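PDB 3NO2: uncharacterized protein, which is of unknown function but folds as a six-bladed beta-propeller, with part of its sequence related to the Mal s 1 allergenic protein family. Local coordinates for residues L7-S12 with K16-N21. Sequence-based numbering, arbitrary orientation. Where two conformers were deposited one is given.
Sequences LLVGGS and KIAIIN
Leu7 to Gly10 and Lys16 to Asn21 pair as the two arms of an antiparallel hairpin, the middle strands of a four-stranded sheet. Leu7 and Ile20 form a hydrogen-bonded pair: Leu7 N reaches Ile20 O at 2.8 Å in the carbonyl plane, and Ile20 N returns to Leu7 O. Val9 and Ala18 do the same, Val9 N lying 2.9 Å from Ala18 O and nearly in line with its C=O. Between them, Leu8 faces Ile19 as a non-hydrogen-bonded pair. The sheet is one blade of the six-bladed propeller, and it closes the ring: strand 270-274, from the C-terminus, pairs with strand 6-10, while strand 26-32 flanks the other arm. Beta-branched Val9, Ile19 and Ile20 favour extended backbone and, like Leu8, are apolar, suiting two buried faces. On one, Val9 CG2 meets Ile20 CD1 at 3.8 Å, the side chains crossing at about a right angle, with small Ala18 beside Val9. On the other, CG anti to the backbone N (chi1 176°) brings Leu8 CD1 onto Ile19 CG1 at 3.8 Å; Leu8 and Ile17 pack on Ile50 of the next blade. Beyond Gly10 the arms diverge, and a water bridges Gly11 N and Lys16 O, 2.8 Å from each.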
loop_
_atom_site.group_PDB
_atom_site.type_symbol
_atom_site.label_atom_id
_atom_site.label_comp_id
_atom_site.label_asym_id
_atom_site.label_seq_id
_atom_site.Cartn_x
_atom_site.Cartn_y
_atom_site.Cartn_z
ATOM N N LEU A 7 0.869 -14.159 5.050
ATOM C CA LEU A 7 0.982 -12.824 4.454
ATOM C C LEU A 7 0.189 -12.771 3.174
ATOM O O LEU A 7 0.421 -13.539 2.251
ATOM C CB LEU A 7 2.434 -12.480 4.165
ATOM C CG LEU A 7 3.340 -12.484 5.377
ATOM C CD1 LEU A 7 4.833 -12.469 4.923
ATOM C CD2 LEU A 7 3.052 -11.361 6.353
ATOM N N LEU A 8 -0.771 -11.882 3.142
ATOM C CA LEU A 8 -1.561 -11.568 1.939
ATOM C C LEU A 8 -0.745 -10.552 1.123
ATOM O O LEU A 8 -0.317 -9.550 1.674
ATOM C CB LEU A 8 -2.921 -10.995 2.329
ATOM C CG LEU A 8 -3.863 -10.528 1.234
ATOM C CD1 LEU A 8 -4.331 -11.691 0.354
ATOM C CD2 LEU A 8 -5.036 -9.744 1.834
ATOM N N VAL A 9 -0.550 -10.814 -0.143
ATOM C CA VAL A 9 0.299 -9.952 -1.014
ATOM C C VAL A 9 -0.360 -9.757 -2.376
ATOM O O VAL A 9 -1.149 -10.592 -2.861
ATOM C CB VAL A 9 1.724 -10.523 -1.219
ATOM C CG1 VAL A 9 2.496 -10.486 0.117
ATOM C CG2 VAL A 9 1.737 -11.949 -1.810
ATOM N N GLY A 10 0.047 -8.679 -3.034
ATOM C CA GLY A 10 -0.330 -8.408 -4.383
ATOM C C GLY A 10 0.629 -7.394 -4.965
ATOM O O GLY A 10 1.515 -6.875 -4.253
ATOM N N GLY A 11 0.498 -7.064 -6.230
ATOM C CA GLY A 11 1.320 -6.027 -6.820
ATOM C C GLY A 11 1.011 -5.720 -8.235
ATOM O O GLY A 11 0.522 -6.587 -8.994
ATOM N N SER A 12 1.357 -4.503 -8.658
ATOM C CA SER A 12 1.195 -4.093 -10.018
ATOM C C SER A 12 2.015 -5.023 -10.898
ATOM O O SER A 12 3.185 -5.314 -10.596
ATOM C CB SER A 12 1.681 -2.660 -10.155
ATOM O OG SER A 12 1.539 -2.223 -11.487
ATOM N N LYS A 16 -2.219 -12.044 -9.996
ATOM C CA LYS A 16 -2.793 -12.816 -8.885
ATOM C C LYS A 16 -2.645 -12.005 -7.622
ATOM O O LYS A 16 -1.686 -11.237 -7.490
ATOM C CB LYS A 16 -2.021 -14.139 -8.641
ATOM C CG LYS A 16 -1.999 -15.112 -9.814
ATOM C CD LYS A 16 -3.353 -15.558 -10.272
ATOM C CE LYS A 16 -3.197 -16.556 -11.462
ATOM N NZ LYS A 16 -4.491 -17.064 -12.020
ATOM N N ILE A 17 -3.539 -12.205 -6.660
ATOM C CA ILE A 17 -3.209 -11.939 -5.257
ATOM C C ILE A 17 -2.979 -13.301 -4.597
ATOM O O ILE A 17 -3.455 -14.324 -5.095
ATOM C CB ILE A 17 -4.260 -11.088 -4.509
ATOM C CG1 ILE A 17 -5.615 -11.757 -4.523
ATOM C CG2 ILE A 17 -4.313 -9.671 -5.179
ATOM C CD1 ILE A 17 -6.656 -11.036 -3.712
ATOM N N ALA A 18 -2.211 -13.336 -3.531
ATOM C CA ALA A 18 -1.761 -14.587 -2.965
ATOM C C ALA A 18 -1.642 -14.493 -1.474
ATOM O O ALA A 18 -1.468 -13.406 -0.915
ATOM C CB ALA A 18 -0.428 -15.030 -3.601
ATOM N N ILE A 19 -1.690 -15.648 -0.806
ATOM C CA ILE A 19 -1.348 -15.756 0.601
ATOM C C ILE A 19 -0.155 -16.684 0.713
ATOM O O ILE A 19 -0.128 -17.775 0.118
ATOM C CB ILE A 19 -2.507 -16.283 1.477
ATOM C CG1 ILE A 19 -3.667 -15.288 1.405
ATOM C CG2 ILE A 19 -2.031 -16.503 2.951
ATOM C CD1 ILE A 19 -4.993 -15.809 1.980
ATOM N N ILE A 20 0.869 -16.213 1.420
ATOM C CA ILE A 20 2.146 -16.904 1.582
ATOM C C ILE A 20 2.283 -17.290 3.061
ATOM O O ILE A 20 2.048 -16.492 3.967
ATOM C CB ILE A 20 3.282 -15.988 1.143
ATOM C CG1 ILE A 20 3.165 -15.756 -0.381
ATOM C CG2 ILE A 20 4.669 -16.580 1.484
ATOM C CD1 ILE A 20 4.129 -14.715 -0.977
ATOM N N ASN A 21 2.685 -18.540 3.285
ATOM C CA ASN A 21 3.136 -18.973 4.612
ATOM C C ASN A 21 4.538 -18.418 4.818
ATOM O O ASN A 21 5.452 -18.723 4.048
ATOM C CB ASN A 21 3.142 -20.516 4.643
ATOM C CG ASN A 21 3.697 -21.099 5.937
ATOM O OD1 ASN A 21 4.661 -20.613 6.502
ATOM N ND2 ASN A 21 3.053 -22.199 6.414
HETATM O O HOH W 1 -1.443 -8.497 -7.660
#